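Local coordinates for protein Exo beta-1,2-glucooligosaccharide sophorohydrolase (non-reducing end) (Parabacteroides distasonis ATCC 8503, PDB 5Z06) that hydrolyses linear beta-1,2-glucan and beta-1,2-glucooligosaccharides of four or more glucose units, releasing sophorose from the non-reducing end, at residues G462-M467 with Q498-D503; P442-H447 with M467-L472; R82-L87 with T150-L155. All blocks are in the same frame, centred on the assembly; numbering follows the deposited sequence.

Interaction 1: residues G462-M467 with Q498-D503; sequences GWNETM and QEYRAD. With GOL (glycerol), chain G.
Arg501 holds CG anti to its own carbonyl carbon (chi1 -70°) and runs extended from CG to NE, a shape that carries the guanidinium from helix 495-505 to the carbonyl of Gly462. The grip is side-on, with two nitrogens on one oxygen. Arg501 NE lies 2.6 Å from Gly462 O with an N-H...O angle of 159°, and Arg501 NH2 completes the fork at 2.9 Å from the same Gly462 O. The oxygen sits in the guanidinium plane; NE approaches within the carbonyl plane, whereas NH2 is tilted from it. The peptide bond from Gly462 to Trp463 is cis, and Gly462 O, on the carbonyl of that bond, is the atom gripped. Arg501 NH1 binds the carbonyls of Ser492 and Lys511.

Beside this fork, Asn464 and Tyr500 meet indirectly. A glycerol, probably from the crystallisation liquor, lies with O1 2.8 Å from Asn464 ND2, which donates to it, and 2.7 Å from Tyr500 OH. A water binds Tyr500 OH at 2.7 Å and takes a weak bond from Asn464 ND2. Tyr500 OH is also hydrogen-bonded to His458. The amide of Asn464 is fixed from its other end: Asn464 OD1 accepts from Thr466 OG1 at 2.9 Å, on a lone pair, and from Thr466 N at 3.2 Å, with that donor above the carbonyl plane. The second bond defines an Asx turn just ahead of helix 467-475.

Second-shell Thr466 thus positions Asn464, leaving ND2 directed at the glycerol and water. The Arg501 partners named here are backbone carbonyls, so its charge is probably offset by carbonyl dipoles. Asn464 ND2, a donor, and Tyr500 OH both bind glycerol O1, so a hydroxyl can bridge the loop and the helix.

Interaction 2: residues P442-H447 with M467-L472; sequences PYLYWH and MITYML
The ring of Tyr470 carries Leu444 CD1 over one face, 3.9 Å from the ring centroid and 14° off the normal, which is the geometry of a CH-pi contact. Tyr443 turns differently: Tyr470 OH lies near its ring plane at the edge, while Pro442 CB sits above the rim of one face. The side chains of Leu444 and Tyr470 run antiparallel, the leucine's CB by the phenol end and its methyl back toward the helix. The backbone sets that CB; with Leu444 CG anti to its own carbonyl carbon (chi1 -75°), Leu444 CD1 comes 3.8 Å from Tyr470 CD2. The same methyl comes to 3.7 Å from Thr469 O, a packing contact.

At the far end of the ring the chemistry becomes polar. Leu444 N donates to Tyr470 OH at 3.0 Å, and the hydroxyl is also hydrogen-bonded to Leu460 O. Because a carbonyl can only accept, the proton of the phenol is directed to Leu460, and the oxygen receives the amide of Leu444. A phenylalanine here would probably keep the face for the leucine methyl but leave Leu444 N and Leu460 O each without this buried partner.

The contact ties the loop leading into strand 447-448 to helix 467-475. On that helix, Ile468 packs on helix 392-408, Met467 and Met471 reach helix 485-490, and Met471 also meets helix 691-702, a largely helical setting consistent with the six-hairpin glycosidase clan.

Interaction 3: residues R82-L87 with T150-L155; sequences REPSTL and TNIKKL
Ile152 O accepts the backbone N-H of Leu155 at 2.9 Å, closing the turn from which Ile152 reaches across to Pro84. A second bond, Lys154 N to Asn151 O at 3.0 Å, reinforces the turn. Between the two segments there is no hydrogen bond; the evidence for contact is apolar. Ile152 CD1 meets Pro84 CG at 3.8 Å, with Pro84 CD slightly farther at 4.1 Å, so a single methyl rests against the CG-CD edge of the pyrrolidine ring. Ile152 CG1 is anti to the backbone N (chi1 -166°) and chi2 is also extended, which stretches the chain to full length. The same methyl passes Arg82 O at 4.2 Å.

Around this pair, Pro84 also packs on Val147 and Leu179, and Ile152 on Tyr8. Arg82 points its charge elsewhere, forming salt bridges with Asp216 and Asp7.

Ser85 and Thr86 form a classic beta bulge opposite Leu180, where strand 86-93 starts beside strand 169-180. Leu155 opens strand 155-161 of the five-stranded sheet and touches Leu179, while Leu87 touches Ile105 of that sheet, so the contact lies where two antiparallel sheets pack together.

Overall arrangement
All three contacts are largely buried, but they belong to two regions. Interactions 1 and 2 have centres 12 Å apart, share Met467 at the start of helix 467-475, and touch where Trp446 packs against Glu465 and Thr466; their segments alternate along the chain. Interaction 3 lies among antiparallel sheets, its centre about 41 Å from that of interaction 1 and 42 Å from that of interaction 2. The chemistry follows the place. Interaction 1 is polar, with glycerol and water filling part of the join; interaction 2 mixes a ring face with one buried hydrogen bond; interaction 3 has no hydrogen bond across it and rests on one methyl against a proline ring, with Arg82 and Lys153 in salt bridges elsewhere.

Interaction 1: residues G462-M467 with Q498-D503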
loop_
_atom_site.group_PDB
_atom_site.type_symbol
_atom_site.label_atom_id
_atom_site.label_comp_id
_atom_site.label_asym_id
_atom_site.label_seq_id
_atom_site.Cartn_x
_atom_site.Cartn_y
_atom_site.Cartn_z
ATOM N N GLY A 462 9.954 -1.787 -23.558
ATOM C CA GLY A 462 10.726 -2.553 -22.573
ATOM C C GLY A 462 12.207 -2.217 -22.679
ATOM O O GLY A 462 12.604 -1.558 -23.621
ATOM N N TRP A 463 13.050 -2.641 -21.746
ATOM C CA TRP A 463 12.668 -3.362 -20.537
ATOM C C TRP A 463 11.934 -2.464 -19.556
ATOM O O TRP A 463 12.437 -1.418 -19.137
ATOM C CB TRP A 463 13.889 -3.903 -19.839
ATOM C CG TRP A 463 13.599 -4.526 -18.508
ATOM C CD1 TRP A 463 13.920 -4.030 -17.262
ATOM C CD2 TRP A 463 12.898 -5.741 -18.281
ATOM N NE1 TRP A 463 13.488 -4.885 -16.285
ATOM C CE2 TRP A 463 12.852 -5.944 -16.874
ATOM C CE3 TRP A 463 12.324 -6.691 -19.120
ATOM C CZ2 TRP A 463 12.262 -7.065 -16.304
ATOM C CZ3 TRP A 463 11.732 -7.817 -18.545
ATOM C CH2 TRP A 463 11.710 -7.993 -17.160
ATOM N N ASN A 464 10.715 -2.874 -19.250
ATOM C CA ASN A 464 9.978 -2.374 -18.122
ATOM C C ASN A 464 8.937 -3.437 -17.737
ATOM O O ASN A 464 9.127 -4.621 -18.026
ATOM C CB ASN A 464 9.409 -0.958 -18.396
ATOM C CG ASN A 464 8.326 -0.920 -19.453
ATOM O OD1 ASN A 464 7.993 -1.917 -20.095
ATOM N ND2 ASN A 464 7.760 0.251 -19.630
ATOM N N GLU A 465 7.841 -3.028 -17.122
ATOM C CA GLU A 465 6.854 -3.982 -16.586
ATOM C C GLU A 465 5.865 -4.509 -17.597
ATOM O O GLU A 465 5.032 -5.358 -17.241
ATOM C CB GLU A 465 6.040 -3.326 -15.460
ATOM C CG GLU A 465 5.088 -2.202 -15.869
ATOM C CD GLU A 465 5.664 -0.821 -15.647
ATOM O OE1 GLU A 465 6.792 -0.644 -16.037
ATOM O OE2 GLU A 465 5.007 0.087 -15.127
ATOM N N THR A 466 5.935 -4.004 -18.835
ATOM C CA THR A 466 4.863 -4.136 -19.785
ATOM C C THR A 466 5.030 -5.284 -20.767
ATOM O O THR A 466 4.329 -5.304 -21.775
ATOM C CB THR A 466 4.655 -2.824 -20.576
ATOM O OG1 THR A 466 5.660 -2.681 -21.580
ATOM C CG2 THR A 466 4.670 -1.616 -19.634
ATOM N N MET A 467 5.909 -6.258 -20.500
ATOM C CA MET A 467 6.059 -7.378 -21.455
ATOM C C MET A 467 4.727 -8.103 -21.726
ATOM O O MET A 467 4.447 -8.483 -22.871
ATOM C CB MET A 467 7.080 -8.407 -20.992
ATOM C CG MET A 467 7.155 -9.626 -21.916
ATOM S SD MET A 467 8.418 -10.826 -21.491
ATOM C CE MET A 467 9.920 -9.922 -21.803
ATOM N N GLN A 498 15.607 3.931 -27.506
ATOM C CA GLN A 498 16.875 4.059 -26.795
ATOM C C GLN A 498 16.840 5.258 -25.869
ATOM O O GLN A 498 17.164 5.132 -24.688
ATOM C CB GLN A 498 18.045 4.172 -27.773
ATOM C CG GLN A 498 18.313 2.903 -28.571
ATOM C CD GLN A 498 19.330 3.118 -29.667
ATOM O OE1 GLN A 498 20.319 3.828 -29.475
ATOM N NE2 GLN A 498 19.110 2.483 -30.815
ATOM N N GLU A 499 16.429 6.401 -26.407
ATOM C CA GLU A 499 16.286 7.627 -25.619
ATOM C C GLU A 499 15.270 7.489 -24.474
ATOM O O GLU A 499 15.492 7.988 -23.384
ATOM C CB GLU A 499 15.897 8.806 -26.513
ATOM C CG GLU A 499 17.041 9.304 -27.388
ATOM C CD GLU A 499 16.641 10.430 -28.349
ATOM O OE1 GLU A 499 15.443 10.763 -28.473
ATOM O OE2 GLU A 499 17.541 10.989 -29.002
ATOM N N TYR A 500 14.162 6.822 -24.735
ATOM C CA TYR A 500 13.150 6.561 -23.711
ATOM C C TYR A 500 13.734 5.782 -22.538
ATOM O O TYR A 500 13.513 6.134 -21.380
ATOM C CB TYR A 500 11.986 5.809 -24.335
ATOM C CG TYR A 500 10.926 5.404 -23.366
ATOM C CD1 TYR A 500 11.036 4.198 -22.663
ATOM C CD2 TYR A 500 9.812 6.200 -23.152
ATOM C CE1 TYR A 500 10.069 3.802 -21.770
ATOM C CE2 TYR A 500 8.833 5.807 -22.250
ATOM C CZ TYR A 500 8.968 4.597 -21.573
ATOM O OH TYR A 500 8.020 4.176 -20.663
ATOM N N ARG A 501 14.488 4.736 -22.860
ATOM C CA ARG A 501 15.155 3.928 -21.860
ATOM C C ARG A 501 16.143 4.727 -21.050
ATOM O O ARG A 501 16.094 4.705 -19.811
ATOM C CB ARG A 501 15.841 2.753 -22.505
ATOM C CG ARG A 501 14.838 1.738 -23.036
ATOM C CD ARG A 501 15.538 0.747 -23.910
ATOM N NE ARG A 501 14.598 -0.128 -24.600
ATOM C CZ ARG A 501 14.527 -0.358 -25.913
ATOM N NH1 ARG A 501 15.374 0.196 -26.777
ATOM N NH2 ARG A 501 13.584 -1.190 -26.360
ATOM N N ALA A 502 17.008 5.463 -21.743
ATOM C CA ALA A 502 18.012 6.261 -21.067
ATOM C C ALA A 502 17.345 7.360 -20.248
ATOM O O ALA A 502 17.812 7.649 -19.158
ATOM C CB ALA A 502 19.051 6.823 -22.050
ATOM N N ASP A 503 16.228 7.918 -20.734
ATOM C CA ASP A 503 15.511 8.975 -20.016
ATOM C C ASP A 503 15.044 8.561 -18.627
ATOM O O ASP A 503 15.190 9.340 -17.679
ATOM C CB ASP A 503 14.299 9.487 -20.806
ATOM C CG ASP A 503 14.683 10.386 -21.990
ATOM O OD1 ASP A 503 15.884 10.726 -22.172
ATOM O OD2 ASP A 503 13.761 10.756 -22.766
HETATM C C1 GOL G . 9.452 3.162 -17.458
HETATM O O1 GOL G . 8.977 2.555 -18.679
HETATM C C2 GOL G . 8.276 3.727 -16.679
HETATM O O2 GOL G . 7.670 4.713 -17.510
HETATM C C3 GOL G . 7.195 2.689 -16.355
HETATM O O3 GOL G . 7.768 1.560 -15.717
HETATM O O HOH W 1 6.706 2.131 -21.863
#

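Interaction 2: residues P442-H447 with M467-L472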
loop_
_atom_site.group_PDB
_atom_site.type_symbol
_atom_site.label_atom_id
_atom_site.label_comp_id
_atom_site.label_asym_id
_atom_site.label_seq_id
_atom_site.Cartn_x
_atom_site.Cartn_y
_atom_site.Cartn_z
ATOM N N PRO A 442 5.119 0.673 -34.814
ATOM C CA PRO A 442 5.923 -0.391 -34.199
ATOM C C PRO A 442 5.581 -0.648 -32.711
ATOM O O PRO A 442 5.979 -1.679 -32.171
ATOM C CB PRO A 442 7.373 0.101 -34.353
ATOM C CG PRO A 442 7.309 1.472 -34.927
ATOM C CD PRO A 442 5.887 1.917 -35.023
ATOM N N TYR A 443 4.840 0.273 -32.093
ATOM C CA TYR A 443 4.575 0.265 -30.663
ATOM C C TYR A 443 3.104 0.142 -30.348
ATOM O O TYR A 443 2.240 0.668 -31.080
ATOM C CB TYR A 443 5.035 1.576 -30.037
ATOM C CG TYR A 443 6.459 1.905 -30.298
ATOM C CD1 TYR A 443 7.467 1.349 -29.521
ATOM C CD2 TYR A 443 6.810 2.785 -31.328
ATOM C CE1 TYR A 443 8.793 1.637 -29.749
ATOM C CE2 TYR A 443 8.132 3.093 -31.574
ATOM C CZ TYR A 443 9.126 2.517 -30.782
ATOM O OH TYR A 443 10.448 2.812 -31.020
ATOM N N LEU A 444 2.834 -0.508 -29.217
ATOM C CA LEU A 444 1.587 -0.312 -28.528
ATOM C C LEU A 444 1.683 0.975 -27.753
ATOM O O LEU A 444 2.779 1.381 -27.353
ATOM C CB LEU A 444 1.298 -1.469 -27.545
ATOM C CG LEU A 444 0.847 -2.773 -28.172
ATOM C CD1 LEU A 444 0.853 -3.888 -27.127
ATOM C CD2 LEU A 444 -0.545 -2.597 -28.772
ATOM N N TYR A 445 0.527 1.604 -27.529
ATOM C CA TYR A 445 0.406 2.713 -26.611
ATOM C C TYR A 445 -0.255 2.300 -25.308
ATOM O O TYR A 445 -1.094 1.386 -25.267
ATOM C CB TYR A 445 -0.316 3.875 -27.258
ATOM C CG TYR A 445 0.580 4.544 -28.278
ATOM C CD1 TYR A 445 0.799 3.954 -29.518
ATOM C CD2 TYR A 445 1.272 5.716 -27.976
ATOM C CE1 TYR A 445 1.641 4.533 -30.445
ATOM C CE2 TYR A 445 2.112 6.303 -28.907
ATOM C CZ TYR A 445 2.278 5.710 -30.138
ATOM O OH TYR A 445 3.116 6.250 -31.072
ATOM N N TRP A 446 0.164 2.987 -24.251
ATOM C CA TRP A 446 -0.287 2.743 -22.894
ATOM C C TRP A 446 -1.761 3.105 -22.751
ATOM O O TRP A 446 -2.535 2.325 -22.180
ATOM C CB TRP A 446 0.568 3.543 -21.896
ATOM C CG TRP A 446 0.606 2.995 -20.519
ATOM C CD1 TRP A 446 -0.448 2.700 -19.735
ATOM C CD2 TRP A 446 1.774 2.693 -19.754
ATOM N NE1 TRP A 446 -0.021 2.204 -18.527
ATOM C CE2 TRP A 446 1.340 2.199 -18.505
ATOM C CE3 TRP A 446 3.145 2.807 -19.993
ATOM C CZ2 TRP A 446 2.216 1.782 -17.513
ATOM C CZ3 TRP A 446 4.025 2.406 -18.997
ATOM C CH2 TRP A 446 3.558 1.896 -17.773
ATOM N N HIS A 447 -2.152 4.262 -23.280
ATOM C CA HIS A 447 -3.473 4.808 -22.972
ATOM C C HIS A 447 -4.250 5.170 -24.198
ATOM O O HIS A 447 -3.672 5.521 -25.222
ATOM C CB HIS A 447 -3.359 6.078 -22.115
ATOM C CG HIS A 447 -2.481 5.954 -20.901
ATOM N ND1 HIS A 447 -1.144 6.280 -20.922
ATOM C CD2 HIS A 447 -2.769 5.643 -19.614
ATOM C CE1 HIS A 447 -0.632 6.132 -19.711
ATOM N NE2 HIS A 447 -1.602 5.753 -18.897
ATOM N N MET A 467 5.909 -6.258 -20.500
ATOM C CA MET A 467 6.059 -7.378 -21.455
ATOM C C MET A 467 4.727 -8.103 -21.726
ATOM O O MET A 467 4.447 -8.483 -22.871
ATOM C CB MET A 467 7.080 -8.407 -20.992
ATOM C CG MET A 467 7.155 -9.626 -21.916
ATOM S SD MET A 467 8.418 -10.826 -21.491
ATOM C CE MET A 467 9.920 -9.922 -21.803
ATOM N N ILE A 468 3.938 -8.291 -20.674
ATOM C CA ILE A 468 2.703 -9.060 -20.761
ATOM C C ILE A 468 1.658 -8.317 -21.581
ATOM O O ILE A 468 0.759 -8.932 -22.129
ATOM C CB ILE A 468 2.122 -9.393 -19.356
ATOM C CG1 ILE A 468 1.079 -10.504 -19.427
ATOM C CG2 ILE A 468 1.508 -8.167 -18.670
ATOM C CD1 ILE A 468 1.665 -11.871 -19.599
ATOM N N THR A 469 1.775 -6.986 -21.629
ATOM C CA THR A 469 0.946 -6.155 -22.502
ATOM C C THR A 469 1.165 -6.524 -23.975
ATOM O O THR A 469 0.206 -6.683 -24.754
ATOM C CB THR A 469 1.229 -4.664 -22.273
ATOM O OG1 THR A 469 1.357 -4.400 -20.863
ATOM C CG2 THR A 469 0.116 -3.831 -22.857
ATOM N N TYR A 470 2.420 -6.693 -24.349
ATOM C CA TYR A 470 2.733 -7.172 -25.695
ATOM C C TYR A 470 2.371 -8.625 -25.859
ATOM O O TYR A 470 1.833 -9.013 -26.874
ATOM C CB TYR A 470 4.195 -6.949 -26.047
ATOM C CG TYR A 470 4.458 -5.540 -26.469
ATOM C CD1 TYR A 470 4.788 -4.567 -25.537
ATOM C CD2 TYR A 470 4.350 -5.171 -27.810
ATOM C CE1 TYR A 470 5.043 -3.281 -25.934
ATOM C CE2 TYR A 470 4.586 -3.877 -28.211
ATOM C CZ TYR A 470 4.927 -2.939 -27.273
ATOM O OH TYR A 470 5.152 -1.654 -27.687
ATOM N N MET A 471 2.647 -9.419 -24.843
ATOM C CA MET A 471 2.327 -10.828 -24.906
ATOM C C MET A 471 0.850 -10.980 -25.180
ATOM O O MET A 471 0.476 -11.635 -26.147
ATOM C CB MET A 471 2.678 -11.536 -23.616
ATOM C CG MET A 471 4.161 -11.637 -23.376
ATOM S SD MET A 471 4.901 -12.933 -24.371
ATOM C CE MET A 471 6.435 -12.094 -24.680
ATOM N N LEU A 472 0.026 -10.347 -24.355
ATOM C CA LEU A 472 -1.410 -10.538 -24.464
ATOM C C LEU A 472 -1.952 -9.938 -25.728
ATOM O O LEU A 472 -2.827 -10.535 -26.352
ATOM C CB LEU A 472 -2.155 -10.037 -23.238
ATOM C CG LEU A 472 -1.922 -10.947 -22.024
ATOM C CD1 LEU A 472 -2.412 -10.278 -20.744
ATOM C CD2 LEU A 472 -2.636 -12.275 -22.177
#

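Interaction 3: residues R82-L87 with T150-L155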
loop_
_atom_site.group_PDB
_atom_site.type_symbol
_atom_site.label_atom_id
_atom_site.label_comp_id
_atom_site.label_asym_id
_atom_site.label_seq_id
_atom_site.Cartn_x
_atom_site.Cartn_y
_atom_site.Cartn_z
ATOM N N ARG A 82 -14.638 14.534 5.998
ATOM C CA ARG A 82 -15.730 15.239 6.633
ATOM C C ARG A 82 -15.360 16.694 6.629
ATOM O O ARG A 82 -14.179 17.039 6.763
ATOM C CB ARG A 82 -15.890 14.782 8.068
ATOM C CG ARG A 82 -16.314 13.355 8.215
ATOM C CD ARG A 82 -16.616 13.096 9.656
ATOM N NE ARG A 82 -16.475 11.690 10.015
ATOM C CZ ARG A 82 -17.376 10.718 9.807
ATOM N NH1 ARG A 82 -18.544 10.936 9.200
ATOM N NH2 ARG A 82 -17.093 9.498 10.227
ATOM N N GLU A 83 -16.353 17.559 6.463
ATOM C CA GLU A 83 -16.093 18.995 6.516
ATOM C C GLU A 83 -15.854 19.304 7.983
ATOM O O GLU A 83 -16.697 18.987 8.813
ATOM C CB GLU A 83 -17.244 19.790 5.928
ATOM C CG GLU A 83 -17.413 19.513 4.442
ATOM C CD GLU A 83 -18.421 20.430 3.781
ATOM O OE1 GLU A 83 -19.103 21.193 4.503
ATOM O OE2 GLU A 83 -18.523 20.394 2.537
ATOM N N PRO A 84 -14.652 19.810 8.317
ATOM C CA PRO A 84 -14.348 19.967 9.703
ATOM C C PRO A 84 -14.659 21.380 10.166
ATOM O O PRO A 84 -14.589 22.314 9.377
ATOM C CB PRO A 84 -12.846 19.724 9.739
ATOM C CG PRO A 84 -12.343 20.309 8.461
ATOM C CD PRO A 84 -13.493 20.189 7.477
ATOM N N SER A 85 -15.014 21.506 11.437
ATOM C CA SER A 85 -15.138 22.799 12.104
ATOM C C SER A 85 -14.133 22.974 13.225
ATOM O O SER A 85 -13.926 24.095 13.676
ATOM C CB SER A 85 -16.528 22.944 12.707
ATOM O OG SER A 85 -17.488 23.139 11.700
ATOM N N THR A 86 -13.520 21.881 13.685
ATOM C CA THR A 86 -12.738 21.907 14.913
ATOM C C THR A 86 -11.417 21.165 14.729
ATOM O O THR A 86 -11.347 20.185 13.996
ATOM C CB THR A 86 -13.509 21.290 16.102
ATOM O OG1 THR A 86 -13.588 19.879 15.941
ATOM C CG2 THR A 86 -14.932 21.849 16.209
ATOM N N LEU A 87 -10.375 21.669 15.378
ATOM C CA LEU A 87 -9.163 20.913 15.611
ATOM C C LEU A 87 -9.317 20.293 16.976
ATOM O O LEU A 87 -9.242 20.982 17.992
ATOM C CB LEU A 87 -7.949 21.814 15.578
ATOM C CG LEU A 87 -6.622 21.196 16.023
ATOM C CD1 LEU A 87 -6.211 20.086 15.067
ATOM C CD2 LEU A 87 -5.569 22.281 16.069
ATOM N N THR A 150 -11.950 20.520 -1.224
ATOM C CA THR A 150 -11.205 21.353 -2.167
ATOM C C THR A 150 -10.041 22.111 -1.524
ATOM O O THR A 150 -9.135 22.518 -2.225
ATOM C CB THR A 150 -12.115 22.411 -2.835
ATOM O OG1 THR A 150 -12.485 23.409 -1.872
ATOM C CG2 THR A 150 -13.378 21.774 -3.457
ATOM N N ASN A 151 -10.077 22.338 -0.210
ATOM C CA ASN A 151 -9.016 23.122 0.462
ATOM C C ASN A 151 -8.385 22.509 1.726
ATOM O O ASN A 151 -7.408 23.058 2.230
ATOM C CB ASN A 151 -9.524 24.551 0.770
ATOM C CG ASN A 151 -10.714 24.565 1.705
ATOM O OD1 ASN A 151 -10.907 23.653 2.504
ATOM N ND2 ASN A 151 -11.525 25.607 1.610
ATOM N N ILE A 152 -8.938 21.403 2.231
ATOM C CA ILE A 152 -8.498 20.821 3.508
ATOM C C ILE A 152 -7.017 20.413 3.504
ATOM O O ILE A 152 -6.316 20.576 4.504
ATOM C CB ILE A 152 -9.405 19.634 3.926
ATOM C CG1 ILE A 152 -9.168 19.261 5.385
ATOM C CG2 ILE A 152 -9.225 18.439 2.983
ATOM C CD1 ILE A 152 -10.224 18.330 5.943
ATOM N N LYS A 153 -6.535 19.947 2.363
ATOM C CA LYS A 153 -5.143 19.558 2.208
ATOM C C LYS A 153 -4.154 20.699 2.266
ATOM O O LYS A 153 -2.951 20.451 2.368
ATOM C CB LYS A 153 -4.946 18.791 0.905
ATOM C CG LYS A 153 -5.646 17.462 0.977
ATOM C CD LYS A 153 -5.251 16.557 -0.156
ATOM C CE LYS A 153 -6.043 15.278 -0.023
ATOM N NZ LYS A 153 -5.715 14.431 -1.176
ATOM N N LYS A 154 -4.642 21.936 2.200
ATOM C CA LYS A 154 -3.798 23.093 2.516
ATOM C C LYS A 154 -3.508 23.247 4.024
ATOM O O LYS A 154 -2.653 24.048 4.410
ATOM C CB LYS A 154 -4.396 24.361 1.903
ATOM C CG LYS A 154 -4.208 24.372 0.390
ATOM C CD LYS A 154 -5.005 25.449 -0.309
ATOM C CE LYS A 154 -4.488 25.612 -1.738
ATOM N NZ LYS A 154 -5.468 26.311 -2.607
ATOM N N LEU A 155 -4.227 22.507 4.860
ATOM C CA LEU A 155 -3.964 22.483 6.292
ATOM C C LEU A 155 -2.899 21.413 6.505
ATOM O O LEU A 155 -3.201 20.244 6.800
ATOM C CB LEU A 155 -5.255 22.195 7.069
ATOM C CG LEU A 155 -6.456 23.127 6.744
ATOM C CD1 LEU A 155 -7.625 22.800 7.659
ATOM C CD2 LEU A 155 -6.108 24.614 6.840
#